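Local coordinates for protein benzoylformate decarboxylase (Mycobacterium smegmatis, PDB 4Q9D) that belongs to the thiamine diphosphate-dependent enzyme family and forms a tetramer whose subunits each carry cofactor-binding domains of alpha/beta type, with magnesium bound in the C-terminal one, at residues Phe456-Asn461 with Leu487-Ile492; Gln442-Ala447 with Pro522-Val527; Pro116-Met121 with Phe158-Leu163; Trp128-Ala133 with Pro139-Gln144. All coordinates share one frame; numbering follows the deposited sequence.

In the fold
The four contacts form two close pairs in different domains. Contacts 3 and 4 come first along the chain, in the N-terminal domain: their centres lie 10 Å apart, both reach the parallel sheet holding strands 128-130 and 157-162, and residues 128-144 of contact 4 fall between the two halves of contact 3. Contacts 1 and 2 follow in the C-terminal domain, their centres 9 Å apart, using neighbouring strands 454-460 and 523-528 of one sheet; here contact 1 falls between the halves of contact 2. The two sheets share one strand order, 2-1-3-4-6-5, as expected of related cofactor-binding domains. Contacts 2 and 3, the nearest across the pairs, stay about 17 Å apart at their closest atoms.

Contact 1 of 4, residues Phe456-Asn461 with Leu487-Ile492; sequences FVVLRN and LDISSI. With MG (magnesium ion), chain F.
Arg460 and Leu487 meet with a charged plane laid against hydrocarbon: CB of Leu487 sits 3.8 Å above one face of the guanidinium, displaced toward its rim. Arg460 ends strand 454-460 of the parallel alpha/beta sheet in the C-terminal thiamine diphosphate-binding domain, and Leu487 comes just before helix 489-495. The arginine chain leaves with CG anti to N (chi1 171°) and then bends at chi2 (84°), carrying the planar group across the leucine at about a right angle. Two waters lie at its edge, in plane. One accepts from Arg460 NH2 and Leu487 N; the other accepts from Arg460 NE at 3.0 Å and donates weakly to Leu487 O, so both bridge the segments. NH2 also hydrogen-bonds Leu484 O. The charge itself is paired with Asp434, which also binds magnesium, making Arg460 a probable second-shell support of that site. Behind this polar end, Ile489 reaches out with CD1, 4.0 Å from Val458 CG1 and equally near Arg460 CD; branched aliphatic chains suit this buried strand-helix seam. Asp488 caps the helix by a weak bond from Ser491 N. Just past the strand's end, Asn461 OD1 binds the magnesium ion at 2.2 Å.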
loop_
_atom_site.group_PDB
_atom_site.type_symbol
_atom_site.label_atom_id
_atom_site.label_comp_id
_atom_site.label_asym_id
_atom_site.label_seq_id
_atom_site.Cartn_x
_atom_site.Cartn_y
_atom_site.Cartn_z
ATOM N N PHE B 456 -15.934 -7.535 -36.628
ATOM C CA PHE B 456 -14.678 -6.874 -36.278
ATOM C C PHE B 456 -14.080 -6.362 -37.592
ATOM O O PHE B 456 -13.734 -7.158 -38.471
ATOM C CB PHE B 456 -13.686 -7.882 -35.637
ATOM C CG PHE B 456 -14.162 -8.472 -34.320
ATOM C CD1 PHE B 456 -14.031 -7.760 -33.126
ATOM C CD2 PHE B 456 -14.743 -9.727 -34.280
ATOM C CE1 PHE B 456 -14.463 -8.304 -31.896
ATOM C CE2 PHE B 456 -15.187 -10.289 -33.049
ATOM C CZ PHE B 456 -15.054 -9.562 -31.866
ATOM N N VAL B 457 -13.953 -5.052 -37.725
ATOM C CA VAL B 457 -13.349 -4.476 -38.909
ATOM C C VAL B 457 -11.960 -4.007 -38.533
ATOM O O VAL B 457 -11.790 -3.036 -37.795
ATOM C CB VAL B 457 -14.153 -3.287 -39.427
ATOM C CG1 VAL B 457 -13.425 -2.637 -40.631
ATOM C CG2 VAL B 457 -15.545 -3.709 -39.775
ATOM N N VAL B 458 -10.961 -4.715 -39.030
ATOM C CA VAL B 458 -9.585 -4.472 -38.622
ATOM C C VAL B 458 -8.826 -3.683 -39.684
ATOM O O VAL B 458 -8.680 -4.123 -40.817
ATOM C CB VAL B 458 -8.859 -5.817 -38.335
ATOM C CG1 VAL B 458 -7.392 -5.581 -38.035
ATOM C CG2 VAL B 458 -9.546 -6.559 -37.168
ATOM N N LEU B 459 -8.331 -2.518 -39.300
ATOM C CA LEU B 459 -7.614 -1.653 -40.229
ATOM C C LEU B 459 -6.126 -1.967 -40.227
ATOM O O LEU B 459 -5.377 -1.571 -39.323
ATOM C CB LEU B 459 -7.883 -0.177 -39.893
ATOM C CG LEU B 459 -9.312 0.344 -40.125
ATOM C CD1 LEU B 459 -10.283 -0.171 -39.115
ATOM C CD2 LEU B 459 -9.301 1.875 -40.074
ATOM N N ARG B 460 -5.712 -2.701 -41.251
ATOM C CA ARG B 460 -4.366 -3.220 -41.348
ATOM C C ARG B 460 -3.462 -2.271 -42.170
ATOM O O ARG B 460 -3.436 -2.327 -43.398
ATOM C CB ARG B 460 -4.411 -4.634 -41.966
ATOM C CG ARG B 460 -3.012 -5.255 -42.342
ATOM C CD ARG B 460 -2.356 -5.906 -41.139
ATOM N NE ARG B 460 -1.086 -6.555 -41.467
ATOM C CZ ARG B 460 0.045 -6.337 -40.817
ATOM N NH1 ARG B 460 0.057 -5.486 -39.786
ATOM N NH2 ARG B 460 1.158 -6.965 -41.200
ATOM N N ASN B 461 -2.722 -1.411 -41.483
ATOM C CA ASN B 461 -1.749 -0.556 -42.150
ATOM C C ASN B 461 -0.297 -0.892 -41.801
ATOM O O ASN B 461 0.612 -0.170 -42.206
ATOM C CB ASN B 461 -2.039 0.937 -41.879
ATOM C CG ASN B 461 -2.023 1.279 -40.398
ATOM O OD1 ASN B 461 -1.596 0.481 -39.565
ATOM N ND2 ASN B 461 -2.478 2.473 -40.064
ATOM N N LEU B 487 2.023 -10.445 -40.387
ATOM C CA LEU B 487 0.818 -10.862 -39.699
ATOM C C LEU B 487 -0.215 -11.137 -40.744
ATOM O O LEU B 487 -0.505 -10.280 -41.567
ATOM C CB LEU B 487 0.281 -9.765 -38.779
ATOM C CG LEU B 487 0.958 -9.528 -37.436
ATOM C CD1 LEU B 487 0.339 -8.277 -36.825
ATOM C CD2 LEU B 487 0.742 -10.743 -36.530
ATOM N N ASP B 488 -0.756 -12.345 -40.727
ATOM C CA ASP B 488 -1.898 -12.667 -41.567
ATOM C C ASP B 488 -3.091 -12.817 -40.628
ATOM O O ASP B 488 -3.330 -13.879 -40.042
ATOM C CB ASP B 488 -1.632 -13.927 -42.406
ATOM C CG ASP B 488 -2.881 -14.407 -43.164
ATOM O OD1 ASP B 488 -3.892 -13.685 -43.231
ATOM O OD2 ASP B 488 -2.853 -15.537 -43.667
ATOM N N ILE B 489 -3.810 -11.716 -40.444
ATOM C CA ILE B 489 -4.820 -11.653 -39.409
ATOM C C ILE B 489 -6.043 -12.548 -39.723
ATOM O O ILE B 489 -6.691 -13.052 -38.811
ATOM C CB ILE B 489 -5.203 -10.189 -39.113
ATOM C CG1 ILE B 489 -3.997 -9.467 -38.490
ATOM C CG2 ILE B 489 -6.452 -10.139 -38.201
ATOM C CD1 ILE B 489 -4.203 -8.005 -38.243
ATOM N N SER B 490 -6.340 -12.761 -41.006
ATOM C CA SER B 490 -7.410 -13.702 -41.406
ATOM C C SER B 490 -7.151 -15.137 -40.970
ATOM O O SER B 490 -8.043 -15.788 -40.433
ATOM C CB SER B 490 -7.642 -13.697 -42.915
ATOM O OG SER B 490 -8.626 -12.745 -43.220
ATOM N N SER B 491 -5.932 -15.626 -41.180
ATOM C CA SER B 491 -5.590 -16.967 -40.706
ATOM C C SER B 491 -5.771 -17.108 -39.208
ATOM O O SER B 491 -6.305 -18.122 -38.729
ATOM C CB SER B 491 -4.163 -17.332 -41.092
ATOM O OG SER B 491 -4.097 -17.328 -42.501
ATOM N N ILE B 492 -5.329 -16.096 -38.463
ATOM C CA ILE B 492 -5.468 -16.137 -37.005
ATOM C C ILE B 492 -6.944 -16.186 -36.647
ATOM O O ILE B 492 -7.367 -17.014 -35.830
ATOM C CB ILE B 492 -4.750 -14.934 -36.322
ATOM C CG1 ILE B 492 -3.274 -14.917 -36.697
ATOM C CG2 ILE B 492 -4.900 -14.972 -34.792
ATOM C CD1 ILE B 492 -2.532 -13.576 -36.328
HETATM MG MG MG F . -2.215 0.222 -37.424
HETATM O O HOH W 1 -4.514 0.438 -38.129
HETATM O O HOH W 2 1.837 -8.974 -43.331
HETATM O O HOH W 3 -1.009 -8.072 -44.052
#

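Contact 2 of 4, residues Gln442-Ala447 with Pro522-Val527; sequences QAIWTA and PTVLVV
Ile444 and Val524 meet beside the flat ring of Phe456, which comes from adjoining strand 454-460. Over one face of that ring lies CG2 of Ile444, about 4.0 Å above the plane; near its edge comes Pro522, whose CB is 4.1 Å from Phe456 CE2. Val524 packs on the same phenylalanine, so the ring ties the two touching pairs of the contact together.

The first pair is wholly aliphatic. CG1 of Ile444 stands between N and C (chi1 68°), a crowded position, and the chain then extends to bring CD1 to 4.2 Å from Val524 CG2. These two side chains meet at about a right angle. Their branched shapes fill buried ground between helix and sheet, which Val409 of helix 408-421 also borders on the Ile444 side.

In the second pair, Pro522 meets the carbonyl group and the methyl of Ala447. CD of Pro522 lies 3.6 Å from Ala447 O, while CG of Pro522 comes 3.8 Å from Ala447 CB. Alanine suits this position because a single methyl lets the backbones draw near: the CA atoms of Ala447 and Pro522 are 6.3 Å apart. The proline ring, compact and rigid, packs closely there. Here helix 443-449, part of the connection between parallel strands 428-433 and 454-460, reaches one strand further to 523-528, the layered helix-on-sheet packing of the alpha/beta thiamine diphosphate-binding domain.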
loop_
_atom_site.group_PDB
_atom_site.type_symbol
_atom_site.label_atom_id
_atom_site.label_comp_id
_atom_site.label_asym_id
_atom_site.label_seq_id
_atom_site.Cartn_x
_atom_site.Cartn_y
_atom_site.Cartn_z
ATOM N N GLN B 442 -7.234 -13.204 -28.591
ATOM C CA GLN B 442 -7.873 -14.478 -28.202
ATOM C C GLN B 442 -9.332 -14.300 -27.807
ATOM O O GLN B 442 -10.083 -15.283 -27.749
ATOM C CB GLN B 442 -7.116 -15.185 -27.042
ATOM C CG GLN B 442 -5.571 -15.183 -27.193
ATOM C CD GLN B 442 -4.941 -13.999 -26.469
ATOM O OE1 GLN B 442 -5.463 -12.880 -26.536
ATOM N NE2 GLN B 442 -3.849 -14.250 -25.722
ATOM N N ALA B 443 -9.741 -13.070 -27.486
ATOM C CA ALA B 443 -11.149 -12.867 -27.119
ATOM C C ALA B 443 -12.086 -13.270 -28.271
ATOM O O ALA B 443 -13.230 -13.580 -28.024
ATOM C CB ALA B 443 -11.426 -11.422 -26.699
ATOM N N ILE B 444 -11.618 -13.231 -29.526
ATOM C CA ILE B 444 -12.530 -13.532 -30.633
ATOM C C ILE B 444 -12.984 -15.011 -30.614
ATOM O O ILE B 444 -14.023 -15.362 -31.166
ATOM C CB ILE B 444 -11.952 -13.135 -32.010
ATOM C CG1 ILE B 444 -10.774 -14.010 -32.387
ATOM C CG2 ILE B 444 -11.526 -11.660 -32.015
ATOM C CD1 ILE B 444 -10.087 -13.514 -33.684
ATOM N N TRP B 445 -12.223 -15.854 -29.922
ATOM C CA TRP B 445 -12.579 -17.268 -29.761
ATOM C C TRP B 445 -13.875 -17.361 -28.984
ATOM O O TRP B 445 -14.744 -18.165 -29.310
ATOM C CB TRP B 445 -11.460 -18.031 -29.023
ATOM C CG TRP B 445 -11.765 -19.472 -28.780
ATOM C CD1 TRP B 445 -11.643 -20.499 -29.679
ATOM C CD2 TRP B 445 -12.217 -20.064 -27.551
ATOM N NE1 TRP B 445 -12.005 -21.684 -29.087
ATOM C CE2 TRP B 445 -12.359 -21.456 -27.786
ATOM C CE3 TRP B 445 -12.536 -19.553 -26.280
ATOM C CZ2 TRP B 445 -12.807 -22.354 -26.795
ATOM C CZ3 TRP B 445 -12.969 -20.455 -25.278
ATOM C CH2 TRP B 445 -13.096 -21.833 -25.551
ATOM N N THR B 446 -13.998 -16.549 -27.939
ATOM C CA THR B 446 -15.233 -16.509 -27.158
ATOM C C THR B 446 -16.406 -16.020 -28.020
ATOM O O THR B 446 -17.522 -16.525 -27.897
ATOM C CB THR B 446 -15.064 -15.598 -25.913
ATOM O OG1 THR B 446 -13.966 -16.065 -25.134
ATOM C CG2 THR B 446 -16.329 -15.591 -25.038
ATOM N N ALA B 447 -16.157 -15.040 -28.892
ATOM C CA ALA B 447 -17.206 -14.576 -29.813
ATOM C C ALA B 447 -17.685 -15.749 -30.702
ATOM O O ALA B 447 -18.883 -15.948 -30.903
ATOM C CB ALA B 447 -16.675 -13.401 -30.699
ATOM N N PRO B 522 -19.573 -14.259 -35.448
ATOM C CA PRO B 522 -18.741 -13.082 -35.696
ATOM C C PRO B 522 -17.931 -13.237 -36.968
ATOM O O PRO B 522 -17.598 -14.346 -37.388
ATOM C CB PRO B 522 -17.779 -13.093 -34.495
ATOM C CG PRO B 522 -17.633 -14.557 -34.187
ATOM C CD PRO B 522 -19.018 -15.136 -34.402
ATOM N N THR B 523 -17.565 -12.108 -37.552
ATOM C CA THR B 523 -16.666 -12.096 -38.699
ATOM C C THR B 523 -15.559 -11.093 -38.421
ATOM O O THR B 523 -15.804 -10.025 -37.849
ATOM C CB THR B 523 -17.415 -11.624 -39.983
ATOM O OG1 THR B 523 -18.542 -12.468 -40.215
ATOM C CG2 THR B 523 -16.493 -11.632 -41.199
ATOM N N VAL B 524 -14.350 -11.454 -38.822
ATOM C CA VAL B 524 -13.207 -10.565 -38.811
ATOM C C VAL B 524 -12.877 -10.158 -40.263
ATOM O O VAL B 524 -12.472 -10.982 -41.083
ATOM C CB VAL B 524 -11.991 -11.233 -38.144
ATOM C CG1 VAL B 524 -10.760 -10.306 -38.190
ATOM C CG2 VAL B 524 -12.340 -11.657 -36.672
ATOM N N LEU B 525 -13.082 -8.887 -40.582
ATOM C CA LEU B 525 -12.779 -8.384 -41.920
ATOM C C LEU B 525 -11.485 -7.593 -41.820
ATOM O O LEU B 525 -11.396 -6.608 -41.088
ATOM C CB LEU B 525 -13.922 -7.508 -42.457
ATOM C CG LEU B 525 -15.270 -8.221 -42.631
ATOM C CD1 LEU B 525 -16.354 -7.237 -43.104
ATOM C CD2 LEU B 525 -15.179 -9.424 -43.557
ATOM N N VAL B 526 -10.471 -8.052 -42.529
ATOM C CA VAL B 526 -9.188 -7.399 -42.509
ATOM C C VAL B 526 -9.095 -6.476 -43.736
ATOM O O VAL B 526 -9.181 -6.940 -44.870
ATOM C CB VAL B 526 -8.050 -8.447 -42.467
ATOM C CG1 VAL B 526 -6.713 -7.748 -42.295
ATOM C CG2 VAL B 526 -8.288 -9.448 -41.289
ATOM N N VAL B 527 -8.946 -5.173 -43.492
ATOM C CA VAL B 527 -8.965 -4.177 -44.544
ATOM C C VAL B 527 -7.599 -3.495 -44.668
ATOM O O VAL B 527 -7.189 -2.725 -43.799
ATOM C CB VAL B 527 -10.042 -3.116 -44.288
ATOM C CG1 VAL B 527 -10.093 -2.118 -45.458
ATOM C CG2 VAL B 527 -11.429 -3.770 -44.071
#

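Contact 3 of 4, residues Pro116-Met121 with Phe158-Leu163; sequences PDATTM and FLSIPL
Phe158 and Ser160 reach Ala118 through matching first torsions: CG of Phe158 (chi1 179°) and OG of Ser160 (chi1 -177°) each extend opposite the backbone N of their own residue. Being alternate residues, both stand on one side of strand 157-162. The long flat ring of Phe158 spans from strand to loop, its CE2 3.6 Å from Ala118 O, which approaches obliquely, and 4.3 Å from Ala118 CB. Ser160 places OG 3.6 Å from Ala118 CB, a packing contact with a methyl; the hydroxyl finds its polar partner in Glu131. Small alanine and serine let the loop lie close above the strand, their CA atoms 6.8 Å apart.

The loop is shaped by local bonds. Thr120 N donates to Asp117 O, and Met121 N to Ala118 O at 3.2 Å, giving two overlapping turns with helical backbone angles from 118 but no regular helix bonds. Thr120 OG1 donates to Asp117 OD1 at 2.8 Å, arriving from above the carboxylate plane. The other oxygen, OD2, makes a salt bridge to Lys123 of another subunit. The contact lays a loop over a strand flanked by 95-101 and 128-130 in the parallel sheet of the N-terminal, alpha/beta-type thiamine diphosphate-binding domain.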
loop_
_atom_site.group_PDB
_atom_site.type_symbol
_atom_site.label_atom_id
_atom_site.label_comp_id
_atom_site.label_asym_id
_atom_site.label_seq_id
_atom_site.Cartn_x
_atom_site.Cartn_y
_atom_site.Cartn_z
ATOM N N PRO B 116 0.213 -13.899 -1.521
ATOM C CA PRO B 116 0.482 -13.158 -0.273
ATOM C C PRO B 116 0.183 -11.672 -0.402
ATOM O O PRO B 116 0.461 -11.080 -1.459
ATOM C CB PRO B 116 1.988 -13.396 -0.012
ATOM C CG PRO B 116 2.565 -13.711 -1.353
ATOM C CD PRO B 116 1.443 -14.416 -2.152
ATOM N N ASP B 117 -0.399 -11.093 0.651
ATOM C CA ASP B 117 -0.779 -9.689 0.639
ATOM C C ASP B 117 -1.639 -9.414 -0.596
ATOM O O ASP B 117 -1.433 -8.427 -1.296
ATOM C CB ASP B 117 0.490 -8.817 0.629
ATOM C CG ASP B 117 0.212 -7.353 0.998
ATOM O OD1 ASP B 117 -0.931 -7.008 1.420
ATOM O OD2 ASP B 117 1.155 -6.536 0.882
ATOM N N ALA B 118 -2.609 -10.303 -0.851
ATOM C CA ALA B 118 -3.486 -10.215 -2.009
ATOM C C ALA B 118 -4.220 -8.898 -2.144
ATOM O O ALA B 118 -4.422 -8.430 -3.258
ATOM C CB ALA B 118 -4.519 -11.410 -2.028
ATOM N N THR B 119 -4.661 -8.313 -1.027
ATOM C CA THR B 119 -5.441 -7.081 -1.108
ATOM C C THR B 119 -4.616 -5.888 -1.637
ATOM O O THR B 119 -5.176 -4.943 -2.147
ATOM C CB THR B 119 -6.066 -6.671 0.242
ATOM O OG1 THR B 119 -5.027 -6.488 1.215
ATOM C CG2 THR B 119 -7.065 -7.719 0.712
ATOM N N THR B 120 -3.295 -5.940 -1.515
ATOM C CA THR B 120 -2.451 -4.843 -2.021
ATOM C C THR B 120 -2.313 -4.878 -3.535
ATOM O O THR B 120 -2.173 -3.832 -4.194
ATOM C CB THR B 120 -1.057 -4.864 -1.344
ATOM O OG1 THR B 120 -1.244 -4.618 0.049
ATOM C CG2 THR B 120 -0.152 -3.795 -1.912
ATOM N N MET B 121 -2.395 -6.084 -4.103
ATOM C CA MET B 121 -2.074 -6.261 -5.525
ATOM C C MET B 121 -2.897 -5.393 -6.505
ATOM O O MET B 121 -2.331 -4.727 -7.349
ATOM C CB MET B 121 -2.119 -7.754 -5.934
ATOM C CG MET B 121 -1.598 -7.988 -7.359
ATOM S SD MET B 121 -1.648 -9.775 -7.772
ATOM C CE MET B 121 -0.816 -9.654 -9.357
ATOM N N PHE B 158 -12.309 -5.931 -5.340
ATOM C CA PHE B 158 -11.564 -7.183 -5.352
ATOM C C PHE B 158 -11.803 -8.007 -4.068
ATOM O O PHE B 158 -11.700 -7.496 -2.935
ATOM C CB PHE B 158 -10.057 -6.909 -5.533
ATOM C CG PHE B 158 -9.199 -8.159 -5.536
ATOM C CD1 PHE B 158 -9.109 -8.965 -6.669
ATOM C CD2 PHE B 158 -8.445 -8.498 -4.430
ATOM C CE1 PHE B 158 -8.292 -10.108 -6.688
ATOM C CE2 PHE B 158 -7.653 -9.647 -4.425
ATOM C CZ PHE B 158 -7.574 -10.456 -5.544
ATOM N N LEU B 159 -12.084 -9.289 -4.252
ATOM C CA LEU B 159 -12.268 -10.217 -3.131
ATOM C C LEU B 159 -11.404 -11.419 -3.364
ATOM O O LEU B 159 -11.503 -12.058 -4.409
ATOM C CB LEU B 159 -13.707 -10.718 -3.096
ATOM C CG LEU B 159 -14.730 -10.109 -2.156
ATOM C CD1 LEU B 159 -16.027 -10.903 -2.330
ATOM C CD2 LEU B 159 -14.240 -10.225 -0.710
ATOM N N SER B 160 -10.574 -11.739 -2.383
ATOM C CA SER B 160 -9.687 -12.889 -2.445
ATOM C C SER B 160 -10.270 -13.956 -1.508
ATOM O O SER B 160 -10.528 -13.651 -0.336
ATOM C CB SER B 160 -8.329 -12.491 -1.902
ATOM O OG SER B 160 -7.434 -13.582 -2.027
ATOM N N ILE B 161 -10.476 -15.180 -2.000
ATOM C CA ILE B 161 -11.133 -16.222 -1.178
ATOM C C ILE B 161 -10.296 -17.506 -1.082
ATOM O O ILE B 161 -10.173 -18.265 -2.060
ATOM C CB ILE B 161 -12.538 -16.613 -1.709
ATOM C CG1 ILE B 161 -13.382 -15.365 -2.091
ATOM C CG2 ILE B 161 -13.262 -17.539 -0.699
ATOM C CD1 ILE B 161 -13.705 -14.511 -0.883
ATOM N N PRO B 162 -9.721 -17.760 0.098
ATOM C CA PRO B 162 -8.997 -19.025 0.351
ATOM C C PRO B 162 -9.833 -20.249 -0.090
ATOM O O PRO B 162 -11.024 -20.342 0.195
ATOM C CB PRO B 162 -8.782 -19.012 1.865
ATOM C CG PRO B 162 -8.688 -17.513 2.210
ATOM C CD PRO B 162 -9.754 -16.878 1.279
ATOM N N LEU B 163 -9.220 -21.163 -0.829
ATOM C CA LEU B 163 -9.992 -22.214 -1.492
ATOM C C LEU B 163 -10.739 -23.141 -0.514
ATOM O O LEU B 163 -11.700 -23.803 -0.897
ATOM C CB LEU B 163 -9.087 -23.013 -2.437
ATOM C CG LEU B 163 -7.932 -23.817 -1.806
ATOM C CD1 LEU B 163 -8.399 -25.254 -1.374
ATOM C CD2 LEU B 163 -6.823 -23.917 -2.815
#

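Contact 4 of 4, residues Trp128-Ala133 with Pro139-Gln144; sequences WSYEPA and PAAFMQ
Trp128 and Gln144 join the first strand of a beta-alpha-beta unit to its helix. Strand 128-130, helix 138-150 and strand 157-162 follow one another along the chain, the two strands side by side in the parallel sheet of the N-terminal domain and the helix packing on it. The helix segment runs antiparallel to the strand, at 172° and 10.6 Å between axes, as such a crossover requires.

The apolar contacts gather round Ala141. Its CB faces the sheet and lies 3.9 Å from Pro132 CG. The same methyl comes to the edge of the Tyr130 ring, near its plane, at 4.2 Å from CE2. A small side chain suits this point, where one methyl must fit between a proline and an aromatic ring and also meet Leu159 of the neighbouring strand.

The aromatic contacts centre on Trp128, whose indole spans from strand 128-130, outermost in this chain's sheet, to the helix. Over one face lies CB of Tyr130, 3.4 Å above the plane and toward its rim, so residues two apart on the strand pack on each other. Ala141 O lies at the ring edge, near its plane, 3.9 Å from Trp128 CZ3.

Gln144 adds a mixed contact. It is extended beyond CG; the two side chains run at about a right angle, yet the amide and ring planes are only 26° apart. NE2 hydrogen-bonds Val108 O of another subunit, so the glutamine serves both the indole contact and a subunit interface. Gln144 CG packs 3.7 Å from Trp128 CH2, and OE1 of Gln144 approaches CZ2 of Trp128 obliquely at 3.1 Å.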
loop_
_atom_site.group_PDB
_atom_site.type_symbol
_atom_site.label_atom_id
_atom_site.label_comp_id
_atom_site.label_asym_id
_atom_site.label_seq_id
_atom_site.Cartn_x
_atom_site.Cartn_y
_atom_site.Cartn_z
ATOM N N TRP B 128 -12.234 -1.098 -3.398
ATOM C CA TRP B 128 -12.178 -1.868 -2.181
ATOM C C TRP B 128 -11.545 -3.214 -2.512
ATOM O O TRP B 128 -11.791 -3.788 -3.580
ATOM C CB TRP B 128 -13.593 -2.090 -1.654
ATOM C CG TRP B 128 -13.688 -2.833 -0.342
ATOM C CD1 TRP B 128 -13.161 -2.446 0.857
ATOM C CD2 TRP B 128 -14.410 -4.054 -0.080
ATOM N NE1 TRP B 128 -13.474 -3.362 1.831
ATOM C CE2 TRP B 128 -14.269 -4.340 1.287
ATOM C CE3 TRP B 128 -15.153 -4.927 -0.867
ATOM C CZ2 TRP B 128 -14.819 -5.487 1.877
ATOM C CZ3 TRP B 128 -15.723 -6.049 -0.267
ATOM C CH2 TRP B 128 -15.549 -6.315 1.079
ATOM N N SER B 129 -10.761 -3.727 -1.574
ATOM C CA SER B 129 -9.988 -4.945 -1.786
ATOM C C SER B 129 -10.058 -5.707 -0.444
ATOM O O SER B 129 -9.795 -5.131 0.612
ATOM C CB SER B 129 -8.546 -4.521 -2.093
ATOM O OG SER B 129 -7.751 -5.599 -2.422
ATOM N N TYR B 130 -10.417 -6.987 -0.452
ATOM C CA TYR B 130 -10.662 -7.660 0.834
ATOM C C TYR B 130 -10.459 -9.164 0.758
ATOM O O TYR B 130 -10.778 -9.778 -0.258
ATOM C CB TYR B 130 -12.101 -7.365 1.253
ATOM C CG TYR B 130 -12.490 -7.779 2.654
ATOM C CD1 TYR B 130 -11.940 -7.155 3.773
ATOM C CD2 TYR B 130 -13.456 -8.759 2.859
ATOM C CE1 TYR B 130 -12.335 -7.525 5.075
ATOM C CE2 TYR B 130 -13.867 -9.115 4.145
ATOM C CZ TYR B 130 -13.305 -8.513 5.240
ATOM O OH TYR B 130 -13.738 -8.903 6.498
ATOM N N GLU B 131 -9.918 -9.744 1.826
ATOM C CA GLU B 131 -9.867 -11.198 2.000
ATOM C C GLU B 131 -10.515 -11.497 3.356
ATOM O O GLU B 131 -10.022 -11.031 4.366
ATOM C CB GLU B 131 -8.423 -11.657 2.059
ATOM C CG GLU B 131 -8.225 -13.196 2.137
ATOM C CD GLU B 131 -6.814 -13.574 1.707
ATOM O OE1 GLU B 131 -6.568 -13.822 0.488
ATOM O OE2 GLU B 131 -5.938 -13.580 2.569
ATOM N N PRO B 132 -11.631 -12.250 3.382
ATOM C CA PRO B 132 -12.341 -12.435 4.666
ATOM C C PRO B 132 -11.467 -13.050 5.765
ATOM O O PRO B 132 -10.642 -13.914 5.497
ATOM C CB PRO B 132 -13.465 -13.398 4.303
ATOM C CG PRO B 132 -13.738 -13.095 2.830
ATOM C CD PRO B 132 -12.365 -12.842 2.245
ATOM N N ALA B 133 -11.673 -12.587 6.989
ATOM C CA ALA B 133 -10.961 -13.064 8.188
ATOM C C ALA B 133 -11.377 -14.507 8.525
ATOM O O ALA B 133 -10.719 -15.166 9.317
ATOM C CB ALA B 133 -11.305 -12.159 9.364
ATOM N N PRO B 139 -20.003 -15.095 2.455
ATOM C CA PRO B 139 -21.265 -14.594 1.878
ATOM C C PRO B 139 -21.499 -13.112 2.160
ATOM O O PRO B 139 -21.802 -12.353 1.224
ATOM C CB PRO B 139 -22.357 -15.463 2.562
ATOM C CG PRO B 139 -21.629 -16.754 2.922
ATOM C CD PRO B 139 -20.227 -16.246 3.361
ATOM N N ALA B 140 -21.371 -12.687 3.417
ATOM C CA ALA B 140 -21.515 -11.253 3.712
ATOM C C ALA B 140 -20.482 -10.412 2.934
ATOM O O ALA B 140 -20.755 -9.262 2.610
ATOM C CB ALA B 140 -21.385 -10.977 5.221
ATOM N N ALA B 141 -19.304 -10.975 2.654
ATOM C CA ALA B 141 -18.252 -10.236 1.918
ATOM C C ALA B 141 -18.674 -9.982 0.468
ATOM O O ALA B 141 -18.451 -8.895 -0.090
ATOM C CB ALA B 141 -16.946 -10.984 1.949
ATOM N N PHE B 142 -19.330 -10.968 -0.133
ATOM C CA PHE B 142 -19.934 -10.758 -1.455
ATOM C C PHE B 142 -21.013 -9.679 -1.430
ATOM O O PHE B 142 -21.084 -8.834 -2.340
ATOM C CB PHE B 142 -20.456 -12.075 -2.047
ATOM C CG PHE B 142 -19.392 -12.874 -2.766
ATOM C CD1 PHE B 142 -18.601 -13.796 -2.080
ATOM C CD2 PHE B 142 -19.197 -12.719 -4.123
ATOM C CE1 PHE B 142 -17.645 -14.544 -2.743
ATOM C CE2 PHE B 142 -18.211 -13.472 -4.801
ATOM C CZ PHE B 142 -17.436 -14.376 -4.100
ATOM N N MET B 143 -21.849 -9.668 -0.395
ATOM C CA MET B 143 -22.913 -8.656 -0.336
ATOM C C MET B 143 -22.265 -7.289 -0.241
ATOM O O MET B 143 -22.692 -6.317 -0.856
ATOM C CB MET B 143 -23.832 -8.885 0.883
ATOM C CG MET B 143 -24.992 -7.876 0.935
ATOM S SD MET B 143 -26.151 -8.150 -0.433
ATOM C CE MET B 143 -25.866 -6.665 -1.408
ATOM N N GLN B 144 -21.216 -7.226 0.573
ATOM C CA GLN B 144 -20.488 -5.998 0.768
ATOM C C GLN B 144 -19.783 -5.573 -0.543
ATOM O O GLN B 144 -19.763 -4.363 -0.903
ATOM C CB GLN B 144 -19.501 -6.203 1.943
ATOM C CG GLN B 144 -18.730 -5.000 2.340
ATOM C CD GLN B 144 -17.985 -5.167 3.693
ATOM O OE1 GLN B 144 -16.947 -4.568 3.871
ATOM N NE2 GLN B 144 -18.572 -5.897 4.659
#